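Side-chain contacts in probable aromatic acid decarboxylase (Escherichia coli, PDB 1SBZ), which probably acts as a UbiX-like flavin prenyltransferase, binding FMN and making the prenylated flavin cofactor for a phenolic acid decarboxylase: residues 42-45 against 51-54; 150-155 against 162-167. All coordinates share one frame; numbering follows the deposited sequence.

Interaction 1: 42-45 against 51-54; sequences TIEL and ARDV
Glu44 and Arg52 reach across the surface to one another, the carboxylate meeting the guanidinium at its edge and in its plane. OE2 of Glu44 lies 2.8 Å from NH2 of Arg52, a salt bridge through one oxygen and one nitrogen; the planes stand at 87°, so this is a single-point bridge rather than the coplanar two-pronged kind. The Glu44 chain runs extended beyond CG, whereas Arg52, whose CB sets off away from helix 37-46, bends at chi2 (105°) and again at chi3 (-47°) to swing its guanidinium back. The same OE2 stands 3.6 Å from the backbone N of Ala51, near the start of helix 51-55, where the helix dipole would tend to favour a negative charge. Two consecutive helices of the parallel alpha/beta flavoprotein fold, 37-46 and 51-55, are thus joined at the surface by charge and beneath it by apolar packing. In that buried layer Ile43 and Val54 reach toward each other tip to tip, methyl CG2 to methyl CG2 at 3.7 Å. Ile43 holds this methyl anti to its backbone N. Branched aliphatic residues suit the place, since their side chains also pack on the sheet and on helix 13-24: both touch Met7 and Met35, Ile43 also rests on Ala13, and Val54 on Val17 and Leu20.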
loop_
_atom_site.group_PDB
_atom_site.type_symbol
_atom_site.label_atom_id
_atom_site.label_comp_id
_atom_site.label_asym_id
_atom_site.label_seq_id
_atom_site.Cartn_x
_atom_site.Cartn_y
_atom_site.Cartn_z
ATOM N N THR D 42 -36.709 4.258 -14.651
ATOM C CA THR D 42 -35.902 5.022 -15.598
ATOM C C THR D 42 -36.328 4.728 -17.045
ATOM O O THR D 42 -36.398 5.635 -17.876
ATOM C CB THR D 42 -34.386 4.740 -15.340
ATOM O OG1 THR D 42 -33.963 5.459 -14.168
ATOM C CG2 THR D 42 -33.514 5.350 -16.402
ATOM N N ILE D 43 -36.631 3.463 -17.331
ATOM C CA ILE D 43 -37.116 3.050 -18.655
ATOM C C ILE D 43 -38.401 3.794 -18.995
ATOM O O ILE D 43 -38.543 4.347 -20.082
ATOM C CB ILE D 43 -37.349 1.518 -18.703
ATOM C CG1 ILE D 43 -36.012 0.776 -18.777
ATOM C CG2 ILE D 43 -38.230 1.131 -19.905
ATOM C CD1 ILE D 43 -36.077 -0.671 -18.301
ATOM N N GLU D 44 -39.317 3.814 -18.036
ATOM C CA GLU D 44 -40.617 4.428 -18.221
ATOM C C GLU D 44 -40.510 5.946 -18.423
ATOM O O GLU D 44 -41.175 6.502 -19.302
ATOM C CB GLU D 44 -41.563 4.016 -17.082
ATOM C CG GLU D 44 -42.356 2.760 -17.444
ATOM C CD GLU D 44 -42.865 1.943 -16.264
ATOM O OE1 GLU D 44 -42.921 2.457 -15.122
ATOM O OE2 GLU D 44 -43.211 0.756 -16.493
ATOM N N LEU D 45 -39.635 6.593 -17.652
ATOM C CA LEU D 45 -39.365 8.031 -17.793
ATOM C C LEU D 45 -38.672 8.421 -19.105
ATOM O O LEU D 45 -39.070 9.392 -19.753
ATOM C CB LEU D 45 -38.534 8.544 -16.604
ATOM C CG LEU D 45 -37.980 9.981 -16.672
ATOM C CD1 LEU D 45 -39.087 11.022 -16.485
ATOM C CD2 LEU D 45 -36.838 10.210 -15.661
ATOM N N ALA D 51 -41.661 -1.331 -18.964
ATOM C CA ALA D 51 -40.747 -2.382 -18.527
ATOM C C ALA D 51 -41.063 -3.704 -19.224
ATOM O O ALA D 51 -40.151 -4.441 -19.608
ATOM C CB ALA D 51 -40.794 -2.537 -17.010
ATOM N N ARG D 52 -42.352 -3.986 -19.401
ATOM C CA ARG D 52 -42.795 -5.205 -20.075
ATOM C C ARG D 52 -42.417 -5.228 -21.555
ATOM O O ARG D 52 -42.049 -6.279 -22.081
ATOM C CB ARG D 52 -44.298 -5.428 -19.889
ATOM C CG ARG D 52 -44.648 -6.174 -18.609
ATOM C CD ARG D 52 -45.230 -5.322 -17.489
ATOM N NE ARG D 52 -44.503 -4.073 -17.230
ATOM C CZ ARG D 52 -45.056 -2.854 -17.217
ATOM N NH1 ARG D 52 -46.363 -2.690 -17.435
ATOM N NH2 ARG D 52 -44.294 -1.795 -16.971
ATOM N N ASP D 53 -42.508 -4.073 -22.216
ATOM C CA ASP D 53 -42.005 -3.907 -23.581
ATOM C C ASP D 53 -40.534 -4.294 -23.682
ATOM O O ASP D 53 -40.125 -4.972 -24.624
ATOM C CB ASP D 53 -42.146 -2.455 -24.033
ATOM C CG ASP D 53 -43.564 -2.085 -24.406
ATOM O OD1 ASP D 53 -44.348 -2.972 -24.799
ATOM O OD2 ASP D 53 -43.973 -0.912 -24.353
ATOM N N VAL D 54 -39.743 -3.839 -22.711
ATOM C CA VAL D 54 -38.307 -4.129 -22.679
ATOM C C VAL D 54 -38.067 -5.603 -22.348
ATOM O O VAL D 54 -37.238 -6.256 -22.980
ATOM C CB VAL D 54 -37.561 -3.192 -21.693
ATOM C CG1 VAL D 54 -36.103 -3.622 -21.511
ATOM C CG2 VAL D 54 -37.629 -1.756 -22.183
#

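Interaction 2: 150-155 against 162-167; sequences AFYNHP and VHHVVA
The imidazole of His164 receives Tyr152 at its edge, near the ring plane, while Asn153 and Ala150 approach it obliquely. Tyr152 OH comes to 3.3 Å from His164 CE1, the polarised carbon between the two ring nitrogens. The two rings are steeply inclined, planes at 83° with centroids 5.9 Å apart, and on one face of the tyrosine ring lies CG of Asn153, offset toward the rim. The Asn153 amide is turned almost perpendicular to the imidazole, its ND2 3.2 Å from His164 ND1. Ala150, being small, sets CB 3.6 Å from His164 NE2. Helix 158-170 presents the histidine by placing CG anti to the backbone N (chi1 -174°), toward the loop. Of the three loop residues it meets, Tyr152 and Asn153 lie in a type I turn, Phe151 to His154, and Ala150 directly precedes it. Phe151 N and His154 NE2 are hydrogen-bonded to Thr11 OG1 and Leu45 O, respectively, both of a neighbouring subunit, and the Tyr152 side chain is about 4 Å from a bound FMN. Asn153 ND2 is hydrogen-bonded to Arg181 O; amide and hydroxyl thus set polar groups beside a buried imidazole, which may influence its tautomer.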
loop_
_atom_site.group_PDB
_atom_site.type_symbol
_atom_site.label_atom_id
_atom_site.label_comp_id
_atom_site.label_asym_id
_atom_site.label_seq_id
_atom_site.Cartn_x
_atom_site.Cartn_y
_atom_site.Cartn_z
ATOM N N ALA D 150 -18.835 10.313 -29.031
ATOM C CA ALA D 150 -17.808 10.542 -30.034
ATOM C C ALA D 150 -18.352 11.575 -31.018
ATOM O O ALA D 150 -19.534 11.539 -31.367
ATOM C CB ALA D 150 -17.475 9.251 -30.751
ATOM N N PHE D 151 -17.500 12.500 -31.450
ATOM C CA PHE D 151 -17.919 13.584 -32.343
ATOM C C PHE D 151 -17.210 13.529 -33.707
ATOM O O PHE D 151 -17.514 14.316 -34.604
ATOM C CB PHE D 151 -17.687 14.953 -31.684
ATOM C CG PHE D 151 -18.518 15.182 -30.451
ATOM C CD1 PHE D 151 -18.103 14.704 -29.213
ATOM C CD2 PHE D 151 -19.720 15.875 -30.528
ATOM C CE1 PHE D 151 -18.874 14.915 -28.062
ATOM C CE2 PHE D 151 -20.497 16.082 -29.377
ATOM C CZ PHE D 151 -20.072 15.601 -28.149
ATOM N N TYR D 152 -16.270 12.604 -33.856
ATOM C CA TYR D 152 -15.472 12.522 -35.079
ATOM C C TYR D 152 -16.257 11.990 -36.278
ATOM O O TYR D 152 -15.875 12.226 -37.431
ATOM C CB TYR D 152 -14.205 11.692 -34.853
ATOM C CG TYR D 152 -14.444 10.240 -34.492
ATOM C CD1 TYR D 152 -14.353 9.807 -33.167
ATOM C CD2 TYR D 152 -14.734 9.294 -35.475
ATOM C CE1 TYR D 152 -14.560 8.471 -32.830
ATOM C CE2 TYR D 152 -14.941 7.958 -35.146
ATOM C CZ TYR D 152 -14.855 7.560 -33.823
ATOM O OH TYR D 152 -15.058 6.241 -33.503
ATOM N N ASN D 153 -17.328 11.248 -35.996
ATOM C CA ASN D 153 -18.176 10.660 -37.037
ATOM C C ASN D 153 -19.401 11.533 -37.321
ATOM O O ASN D 153 -20.353 11.096 -37.972
ATOM C CB ASN D 153 -18.585 9.232 -36.654
ATOM C CG ASN D 153 -19.081 9.128 -35.216
ATOM O OD1 ASN D 153 -19.406 10.128 -34.583
ATOM N ND2 ASN D 153 -19.137 7.911 -34.700
ATOM N N HIS D 154 -19.345 12.772 -36.825
ATOM C CA HIS D 154 -20.375 13.807 -37.024
ATOM C C HIS D 154 -21.806 13.376 -36.692
ATOM O O HIS D 154 -22.670 13.336 -37.576
ATOM C CB HIS D 154 -20.277 14.405 -38.433
ATOM C CG HIS D 154 -18.906 14.891 -38.770
ATOM N ND1 HIS D 154 -18.034 14.170 -39.559
ATOM C CD2 HIS D 154 -18.238 16.005 -38.391
ATOM C CE1 HIS D 154 -16.897 14.831 -39.672
ATOM N NE2 HIS D 154 -16.993 15.945 -38.969
ATOM N N PRO D 155 -22.053 13.050 -35.419
ATOM C CA PRO D 155 -23.402 12.736 -34.960
ATOM C C PRO D 155 -24.317 13.960 -35.024
ATOM O O PRO D 155 -23.849 15.106 -34.947
ATOM C CB PRO D 155 -23.186 12.314 -33.504
ATOM C CG PRO D 155 -21.932 13.002 -33.104
ATOM C CD PRO D 155 -21.066 12.947 -34.326
ATOM N N VAL D 162 -26.263 7.116 -29.033
ATOM C CA VAL D 162 -26.664 5.852 -28.409
ATOM C C VAL D 162 -26.125 4.649 -29.193
ATOM O O VAL D 162 -25.545 3.731 -28.611
ATOM C CB VAL D 162 -28.202 5.755 -28.247
ATOM C CG1 VAL D 162 -28.631 4.346 -27.835
ATOM C CG2 VAL D 162 -28.702 6.774 -27.232
ATOM N N HIS D 163 -26.298 4.673 -30.512
ATOM C CA HIS D 163 -25.908 3.550 -31.358
ATOM C C HIS D 163 -24.405 3.352 -31.443
ATOM O O HIS D 163 -23.931 2.223 -31.582
ATOM C CB HIS D 163 -26.540 3.660 -32.747
ATOM C CG HIS D 163 -28.003 3.339 -32.750
ATOM N ND1 HIS D 163 -28.478 2.047 -32.656
ATOM C CD2 HIS D 163 -29.095 4.140 -32.793
ATOM C CE1 HIS D 163 -29.800 2.068 -32.655
ATOM N NE2 HIS D 163 -30.199 3.325 -32.735
ATOM N N HIS D 164 -23.661 4.449 -31.352
ATOM C CA HIS D 164 -22.215 4.370 -31.337
ATOM C C HIS D 164 -21.728 3.737 -30.037
ATOM O O HIS D 164 -20.829 2.904 -30.054
ATOM C CB HIS D 164 -21.591 5.750 -31.529
ATOM C CG HIS D 164 -20.101 5.712 -31.661
ATOM N ND1 HIS D 164 -19.468 5.357 -32.832
ATOM C CD2 HIS D 164 -19.120 5.951 -30.759
ATOM C CE1 HIS D 164 -18.159 5.398 -32.651
ATOM N NE2 HIS D 164 -17.920 5.757 -31.403
ATOM N N VAL D 165 -22.324 4.145 -28.916
ATOM C CA VAL D 165 -21.996 3.580 -27.609
ATOM C C VAL D 165 -22.286 2.086 -27.620
ATOM O O VAL D 165 -21.429 1.285 -27.260
ATOM C CB VAL D 165 -22.774 4.281 -26.454
ATOM C CG1 VAL D 165 -22.598 3.532 -25.143
ATOM C CG2 VAL D 165 -22.325 5.735 -26.301
ATOM N N VAL D 166 -23.490 1.722 -28.059
ATOM C CA VAL D 166 -23.916 0.328 -28.146
ATOM C C VAL D 166 -22.941 -0.515 -28.978
ATOM O O VAL D 166 -22.533 -1.590 -28.545
ATOM C CB VAL D 166 -25.358 0.200 -28.704
ATOM C CG1 VAL D 166 -25.658 -1.239 -29.121
ATOM C CG2 VAL D 166 -26.379 0.685 -27.678
ATOM N N ALA D 167 -22.569 -0.021 -30.159
ATOM C CA ALA D 167 -21.583 -0.701 -31.014
ATOM C C ALA D 167 -20.252 -0.962 -30.300
ATOM O O ALA D 167 -19.676 -2.041 -30.427
ATOM C CB ALA D 167 -21.346 0.087 -32.295
#

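In the fold
From the N terminus, the chain first builds strand 2-7, helix 13-24 and strand 30-35. In interaction 1 five residues separate segments 42-45 and 51-54, the first of them ending helix 37-46. The chain goes on through the remaining strands of the parallel sheet to interaction 2, where six residues separate the segments, four of them already in helix 158-170, so the contact folds the preceding loop back onto the helix. The two are in series, neither nested nor crossed, with centres 23 Å apart. Helix 13-24 packs on Val54 of interaction 1 and on Val162, Val165 and Val166 of the helix carrying His164. Leu45, which touches FMN, packs on Tyr152 of a neighbouring subunit.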